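Local coordinates for protein ribonucleoside triphosphate reductase (Lactobacillus leichmannii, PDB 1L1L) that reduces ribonucleoside triphosphates to their 2'-deoxy forms, as an adenosylcobalamin-dependent (class II) ribonucleotide reductase that is allosterically regulated as a monomer, at residues Q185-E190 and I251-D256; V199-V204 and L277-L282. All coordinates share one frame; numbering follows the deposited sequence.

Contact 1: residues Q185-E190 and I251-D256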
ATOM      1  N   GLN A 185      23.572 -23.548   9.881  1.00 40.02           N
ATOM      2  CA  GLN A 185      22.773 -24.615  10.456  1.00 40.41           C
ATOM      3  C   GLN A 185      21.645 -23.944  11.221  1.00 40.33           C
ATOM      4  O   GLN A 185      21.882 -23.034  12.010  1.00 40.48           O
ATOM      5  CB  GLN A 185      23.598 -25.473  11.422  1.00 39.92           C
ATOM      6  CG  GLN A 185      24.838 -26.098  10.821  1.00 40.08           C
ATOM      7  CD  GLN A 185      25.535 -27.013  11.808  1.00 40.45           C
ATOM      8  OE1 GLN A 185      25.056 -28.112  12.095  1.00 40.50           O
ATOM      9  NE2 GLN A 185      26.656 -26.556  12.350  1.00 39.76           N
ATOM     10  N   LEU A 186      20.423 -24.384  10.967  1.00 41.05           N
ATOM     11  CA  LEU A 186      19.260 -23.829  11.643  1.00 42.25           C
ATOM     12  C   LEU A 186      18.764 -24.891  12.614  1.00 42.48           C
ATOM     13  O   LEU A 186      18.365 -25.986  12.207  1.00 42.28           O
ATOM     14  CB  LEU A 186      18.166 -23.474  10.628  1.00 42.21           C
ATOM     15  CG  LEU A 186      18.599 -22.504   9.520  1.00 43.01           C
ATOM     16  CD1 LEU A 186      17.427 -22.199   8.605  1.00 44.04           C
ATOM     17  CD2 LEU A 186      19.135 -21.226  10.143  1.00 43.35           C
ATOM     18  N   VAL A 187      18.796 -24.554  13.901  1.00 42.84           N
ATOM     19  CA  VAL A 187      18.380 -25.476  14.946  1.00 43.59           C
ATOM     20  C   VAL A 187      16.978 -25.229  15.470  1.00 43.76           C
ATOM     21  O   VAL A 187      16.594 -24.095  15.752  1.00 43.87           O
ATOM     22  CB  VAL A 187      19.331 -25.413  16.159  1.00 42.91           C
ATOM     23  CG1 VAL A 187      19.007 -26.539  17.124  1.00 43.33           C
ATOM     24  CG2 VAL A 187      20.765 -25.486  15.701  1.00 44.00           C
ATOM     25  N   VAL A 188      16.223 -26.312  15.589  1.00 44.82           N
ATOM     26  CA  VAL A 188      14.871 -26.279  16.130  1.00 45.74           C
ATOM     27  C   VAL A 188      14.739 -27.542  16.969  1.00 46.57           C
ATOM     28  O   VAL A 188      14.431 -28.620  16.458  1.00 46.25           O
ATOM     29  CB  VAL A 188      13.793 -26.275  15.028  1.00 45.48           C
ATOM     30  CG1 VAL A 188      12.428 -26.568  15.637  1.00 45.59           C
ATOM     31  CG2 VAL A 188      13.765 -24.911  14.335  1.00 45.01           C
ATOM     32  N   ASP A 189      14.994 -27.387  18.263  1.00 47.59           N
ATOM     33  CA  ASP A 189      14.939 -28.482  19.224  1.00 48.72           C
ATOM     34  C   ASP A 189      13.801 -29.469  19.012  1.00 48.53           C
ATOM     35  O   ASP A 189      12.699 -29.092  18.621  1.00 47.83           O
ATOM     36  CB  ASP A 189      14.864 -27.910  20.642  1.00 50.67           C
ATOM     37  CG  ASP A 189      14.782 -28.988  21.703  1.00 52.31           C
ATOM     38  OD1 ASP A 189      15.385 -30.064  21.514  1.00 54.09           O
ATOM     39  OD2 ASP A 189      14.127 -28.752  22.735  1.00 54.09           O
ATOM     40  N   GLU A 190      14.088 -30.742  19.285  1.00 48.92           N
ATOM     41  CA  GLU A 190      13.107 -31.817  19.143  1.00 49.21           C
ATOM     42  C   GLU A 190      11.851 -31.509  19.965  1.00 49.48           C
ATOM     43  O   GLU A 190      10.760 -31.996  19.662  1.00 48.57           O
ATOM     44  CB  GLU A 190      13.696 -33.147  19.633  1.00 49.94           C
ATOM     45  CG  GLU A 190      14.851 -33.742  18.817  1.00 51.12           C
ATOM     46  CD  GLU A 190      16.131 -32.910  18.833  1.00 52.07           C
ATOM     47  OE1 GLU A 190      16.324 -32.089  19.760  1.00 52.46           O
ATOM     48  OE2 GLU A 190      16.962 -33.096  17.918  1.00 52.02           O
ATOM     49  N   ILE A 251      25.394 -20.662  13.545  1.00 42.71           N
ATOM     50  CA  ILE A 251      24.353 -21.547  14.032  1.00 41.37           C
ATOM     51  C   ILE A 251      23.234 -20.686  14.605  1.00 40.72           C
ATOM     52  O   ILE A 251      23.409 -20.053  15.642  1.00 39.89           O
ATOM     53  CB  ILE A 251      24.865 -22.469  15.152  1.00 41.48           C
ATOM     54  CG1 ILE A 251      26.105 -23.236  14.681  1.00 41.38           C
ATOM     55  CG2 ILE A 251      23.754 -23.432  15.562  1.00 42.03           C
ATOM     56  CD1 ILE A 251      26.815 -24.006  15.787  1.00 41.03           C
ATOM     57  N   LEU A 252      22.096 -20.650  13.921  1.00 39.82           N
ATOM     58  CA  LEU A 252      20.955 -19.867  14.390  1.00 39.13           C
ATOM     59  C   LEU A 252      19.940 -20.811  15.035  1.00 39.00           C
ATOM     60  O   LEU A 252      19.446 -21.747  14.396  1.00 38.52           O
ATOM     61  CB  LEU A 252      20.320 -19.101  13.222  1.00 38.26           C
ATOM     62  CG  LEU A 252      21.204 -18.023  12.591  1.00 37.87           C
ATOM     63  CD1 LEU A 252      20.483 -17.382  11.413  1.00 38.42           C
ATOM     64  CD2 LEU A 252      21.552 -16.966  13.628  1.00 39.18           C
ATOM     65  N   ASP A 253      19.644 -20.563  16.308  1.00 38.63           N
ATOM     66  CA  ASP A 253      18.707 -21.391  17.067  1.00 38.43           C
ATOM     67  C   ASP A 253      17.313 -20.746  17.099  1.00 38.78           C
ATOM     68  O   ASP A 253      17.139 -19.679  17.692  1.00 37.83           O
ATOM     69  CB  ASP A 253      19.227 -21.556  18.503  1.00 38.77           C
ATOM     70  CG  ASP A 253      18.557 -22.694  19.242  1.00 38.91           C
ATOM     71  OD1 ASP A 253      17.329 -22.858  19.101  1.00 40.14           O
ATOM     72  OD2 ASP A 253      19.258 -23.419  19.982  1.00 39.22           O
ATOM     73  N   LEU A 254      16.336 -21.394  16.462  1.00 38.56           N
ATOM     74  CA  LEU A 254      14.960 -20.882  16.413  1.00 39.35           C
ATOM     75  C   LEU A 254      14.029 -21.790  17.223  1.00 39.56           C
ATOM     76  O   LEU A 254      12.865 -21.988  16.860  1.00 39.08           O
ATOM     77  CB  LEU A 254      14.451 -20.837  14.962  1.00 39.37           C
ATOM     78  CG  LEU A 254      15.429 -20.534  13.822  1.00 40.34           C
ATOM     79  CD1 LEU A 254      14.631 -20.285  12.548  1.00 39.87           C
ATOM     80  CD2 LEU A 254      16.289 -19.327  14.148  1.00 40.11           C
ATOM     81  N   SER A 255      14.543 -22.352  18.311  1.00 39.98           N
ATOM     82  CA  SER A 255      13.744 -23.248  19.144  1.00 40.54           C
ATOM     83  C   SER A 255      12.660 -22.496  19.912  1.00 40.40           C
ATOM     84  O   SER A 255      11.655 -23.086  20.310  1.00 40.44           O
ATOM     85  CB  SER A 255      14.645 -24.003  20.132  1.00 40.49           C
ATOM     86  OG  SER A 255      15.590 -24.823  19.454  1.00 40.87           O
ATOM     87  N   ASP A 256      12.863 -21.195  20.110  1.00 40.75           N
ATOM     88  CA  ASP A 256      11.906 -20.370  20.851  1.00 40.67           C
ATOM     89  C   ASP A 256      10.831 -19.728  19.995  1.00 40.80           C
ATOM     90  O   ASP A 256       9.851 -19.198  20.518  1.00 40.95           O
ATOM     91  CB  ASP A 256      12.636 -19.272  21.625  1.00 41.08           C
ATOM     92  CG  ASP A 256      13.434 -19.821  22.787  1.00 42.06           C
ATOM     93  OD1 ASP A 256      12.954 -20.789  23.412  1.00 43.03           O
ATOM     94  OD2 ASP A 256      14.530 -19.286  23.080  1.00 42.06           O
TER
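Q185, L186 and V187 pair in register with I251, L252 and D253 as neighbouring parallel strands; the axes of 185-187 and 251-253 run 20° apart. Three backbone hydrogen bonds document the pairing. L252 N gives to Q185 O at 3.1 Å. V187 N reaches L252 O at 2.9 Å, and L254 N reaches V187 O at 2.8 Å. Strand 249-253 is the middle one of a three-stranded sheet, with strand 216-219 along its other edge. On the face carrying Q185, V187, I251 and D253, one valine branch reaches diagonally back to the isoleucine, V187 CG2 lying 3.6 Å from I251 CG2. L186 and L252 point to the other face, where L186 meets helix 275-289.

Beyond the paired residues, the side chain of S255 takes over. Its CB rests against D189 CB at 3.9 Å. At the tip, OG receives the D189 N-H over 2.9 Å, nearly straight at 172°, and donates to the syn lone pair of D253 OD1 over 2.6 Å. Because OG is turned to the side of its own backbone N (chi1 -62°), both groups of the serine reach the same carboxylate oxygen: S255 N also donates to D253 OD1, at 2.9 Å, closing an Asx turn. R219 adds a salt bridge to that oxygen, and Y217 OH hydrogen-bonds to D253 OD2. The many donors around D253 are consistent with an ionised carboxylate, and S255 OG, gripped as both donor and acceptor, carries the strand pairing on into the loops by a relay from D189 N to D253.

Contact 2: residues V199-V204 and L277-L282; sequences VKVGAV and LISMLL
G202 turns the chain at a positive phi of 115° directly against L282, whose CD1 lies 4.0 Å from G202 CA, on the side where a side chain would begin. It is the C-prime residue of a Schellman motif that terminates helix 195-200 against the flank of helix 275-289. Two bonds define the motif, A203 N to S198 O and G202 N to V199 O, the latter 3.1 Å long. The backbone angles, which would jam a CB against V201 O, and the close leucine methyl both account for the missing side chain.

I278 carries most of the apolar packing, crossing V201 at about a right angle. With V201 CG1 anti to the carbonyl carbon (chi1 -65°), CG2 falls between the backbone N and the carbonyl carbon. There V201 CG2 lies 3.5 Å from I278 CG2 and 3.6 Å from I278 CD1, touching both branches. The same CD1 reaches on to A203 CB at 3.7 Å. Helix 275-289 also packs on helix 224-236, through L277, M280 and L281.

V201 CB and CG1 rest against S279 OG. The V201 carbonyl has L282 CD1 at 3.3 Å from its O, yet keeps a polar partner: a water donates to V201 O over 3.0 Å and pairs at 3.2 Å with S279 OG, a hydroxyl that also makes a weak bond to M275 O of its own helix.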
ATOM      1  N   VAL A 199      12.179 -29.504  10.359  1.00 41.67           N
ATOM      2  CA  VAL A 199      13.112 -30.483   9.815  1.00 42.26           C
ATOM      3  C   VAL A 199      12.821 -30.590   8.325  1.00 42.42           C
ATOM      4  O   VAL A 199      13.737 -30.686   7.508  1.00 42.45           O
ATOM      5  CB  VAL A 199      12.923 -31.876  10.482  1.00 42.76           C
ATOM      6  CG1 VAL A 199      13.714 -32.942   9.729  1.00 43.13           C
ATOM      7  CG2 VAL A 199      13.380 -31.817  11.931  1.00 42.15           C
ATOM      8  N   LYS A 200      11.536 -30.558   7.985  1.00 42.34           N
ATOM      9  CA  LYS A 200      11.105 -30.644   6.600  1.00 42.37           C
ATOM     10  C   LYS A 200      11.644 -29.522   5.723  1.00 42.16           C
ATOM     11  O   LYS A 200      11.862 -29.720   4.527  1.00 41.76           O
ATOM     12  CB  LYS A 200       9.586 -30.660   6.522  1.00 43.01           C
ATOM     13  CG  LYS A 200       8.966 -31.953   7.008  1.00 44.70           C
ATOM     14  CD  LYS A 200       7.460 -31.957   6.798  1.00 46.55           C
ATOM     15  CE  LYS A 200       6.755 -30.874   7.625  1.00 47.69           C
ATOM     16  NZ  LYS A 200       7.061 -29.475   7.184  1.00 48.96           N
ATOM     17  N   VAL A 201      11.856 -28.347   6.302  1.00 41.62           N
ATOM     18  CA  VAL A 201      12.369 -27.227   5.525  1.00 40.73           C
ATOM     19  C   VAL A 201      13.869 -27.012   5.675  1.00 40.54           C
ATOM     20  O   VAL A 201      14.400 -26.013   5.201  1.00 40.57           O
ATOM     21  CB  VAL A 201      11.641 -25.908   5.873  1.00 40.82           C
ATOM     22  CG1 VAL A 201      10.182 -25.997   5.472  1.00 40.56           C
ATOM     23  CG2 VAL A 201      11.773 -25.613   7.353  1.00 40.82           C
ATOM     24  N   GLY A 202      14.559 -27.935   6.345  1.00 40.54           N
ATOM     25  CA  GLY A 202      16.000 -27.788   6.471  1.00 40.92           C
ATOM     26  C   GLY A 202      16.635 -27.570   7.829  1.00 41.64           C
ATOM     27  O   GLY A 202      17.857 -27.440   7.923  1.00 40.85           O
ATOM     28  N   ALA A 203      15.834 -27.509   8.887  1.00 42.75           N
ATOM     29  CA  ALA A 203      16.392 -27.318  10.223  1.00 43.90           C
ATOM     30  C   ALA A 203      16.800 -28.669  10.809  1.00 44.83           C
ATOM     31  O   ALA A 203      16.220 -29.700  10.464  1.00 44.45           O
ATOM     32  CB  ALA A 203      15.369 -26.641  11.128  1.00 44.01           C
ATOM     33  N   VAL A 204      17.794 -28.664  11.693  1.00 46.11           N
ATOM     34  CA  VAL A 204      18.253 -29.901  12.321  1.00 47.34           C
ATOM     35  C   VAL A 204      17.937 -29.944  13.811  1.00 48.95           C
ATOM     36  O   VAL A 204      17.936 -28.914  14.493  1.00 49.00           O
ATOM     37  CB  VAL A 204      19.777 -30.103  12.147  1.00 47.12           C
ATOM     38  CG1 VAL A 204      20.107 -30.318  10.681  1.00 47.05           C
ATOM     39  CG2 VAL A 204      20.534 -28.905  12.689  1.00 46.48           C
ATOM     40  N   LEU A 277      10.788 -18.819   7.962  1.00 30.17           N
ATOM     41  CA  LEU A 277      12.042 -18.145   8.291  1.00 30.07           C
ATOM     42  C   LEU A 277      13.242 -19.034   7.960  1.00 30.28           C
ATOM     43  O   LEU A 277      14.282 -18.551   7.518  1.00 29.50           O
ATOM     44  CB  LEU A 277      12.089 -17.779   9.780  1.00 29.90           C
ATOM     45  CG  LEU A 277      13.394 -17.136  10.255  1.00 29.95           C
ATOM     46  CD1 LEU A 277      13.618 -15.828   9.511  1.00 30.92           C
ATOM     47  CD2 LEU A 277      13.349 -16.904  11.767  1.00 31.34           C
ATOM     48  N   ILE A 278      13.090 -20.334   8.186  1.00 30.51           N
ATOM     49  CA  ILE A 278      14.168 -21.288   7.917  1.00 30.72           C
ATOM     50  C   ILE A 278      14.533 -21.251   6.431  1.00 30.35           C
ATOM     51  O   ILE A 278      15.681 -21.001   6.076  1.00 29.47           O
ATOM     52  CB  ILE A 278      13.744 -22.715   8.340  1.00 31.20           C
ATOM     53  CG1 ILE A 278      13.644 -22.774   9.871  1.00 30.42           C
ATOM     54  CG2 ILE A 278      14.745 -23.755   7.823  1.00 30.68           C
ATOM     55  CD1 ILE A 278      12.872 -23.941  10.401  1.00 30.45           C
ATOM     56  N   SER A 279      13.542 -21.479   5.581  1.00 30.54           N
ATOM     57  CA  SER A 279      13.733 -21.460   4.129  1.00 30.69           C
ATOM     58  C   SER A 279      14.374 -20.148   3.678  1.00 31.47           C
ATOM     59  O   SER A 279      15.333 -20.138   2.890  1.00 30.79           O
ATOM     60  CB  SER A 279      12.389 -21.625   3.427  1.00 30.27           C
ATOM     61  OG  SER A 279      11.695 -22.754   3.924  1.00 29.76           O
ATOM     62  N   MET A 280      13.841 -19.035   4.178  1.00 29.84           N
ATOM     63  CA  MET A 280      14.363 -17.726   3.813  1.00 29.31           C
ATOM     64  C   MET A 280      15.845 -17.594   4.145  1.00 29.02           C
ATOM     65  O   MET A 280      16.624 -17.092   3.338  1.00 29.38           O
ATOM     66  CB  MET A 280      13.584 -16.628   4.540  1.00 29.48           C
ATOM     67  CG  MET A 280      13.972 -15.220   4.140  1.00 27.86           C
ATOM     68  SD  MET A 280      13.599 -14.023   5.459  1.00 30.34           S
ATOM     69  CE  MET A 280      15.205 -13.870   6.220  1.00 26.60           C
ATOM     70  N   LEU A 281      16.243 -18.032   5.335  1.00 28.86           N
ATOM     71  CA  LEU A 281      17.641 -17.932   5.736  1.00 29.19           C
ATOM     72  C   LEU A 281      18.520 -18.849   4.885  1.00 29.31           C
ATOM     73  O   LEU A 281      19.647 -18.492   4.542  1.00 30.28           O
ATOM     74  CB  LEU A 281      17.803 -18.299   7.211  1.00 29.47           C
ATOM     75  CG  LEU A 281      17.207 -17.287   8.193  1.00 29.08           C
ATOM     76  CD1 LEU A 281      17.106 -17.932   9.574  1.00 28.96           C
ATOM     77  CD2 LEU A 281      18.060 -16.022   8.228  1.00 28.51           C
ATOM     78  N   LEU A 282      18.004 -20.024   4.559  1.00 29.90           N
ATOM     79  CA  LEU A 282      18.758 -20.976   3.745  1.00 31.18           C
ATOM     80  C   LEU A 282      18.916 -20.457   2.327  1.00 32.39           C
ATOM     81  O   LEU A 282      20.022 -20.448   1.782  1.00 32.61           O
ATOM     82  CB  LEU A 282      18.064 -22.340   3.728  1.00 30.33           C
ATOM     83  CG  LEU A 282      18.041 -23.057   5.087  1.00 30.05           C
ATOM     84  CD1 LEU A 282      17.280 -24.354   4.958  1.00 29.51           C
ATOM     85  CD2 LEU A 282      19.465 -23.288   5.586  1.00 29.97           C
TER
HETATM   86  O   HOH W   1      13.155 -25.290   2.612  1.00 54.06           O

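Overall arrangement
The centres of contacts 1 and 2 lie about 9 Å apart, on the same side of the chain's centre, and all four segments belong to the insertion domain of B12-dependent ribonucleotide reductases. Their segments alternate along the chain: 185-190, 199-204, 251-256, 277-282. Strand 183-187 leads into helix 195-200 and strand 249-253 into helix 275-289, and these two helices meet at contact 2 beside the sheet. L186 joins the sites: its O probably accepts a hydrogen bond from V204 N, and its CD1 packs on I278 and L282. The insertion probably lets this monomeric enzyme imitate the dimer of its relatives; the packing itself joins a three-stranded sheet to the helices beside it.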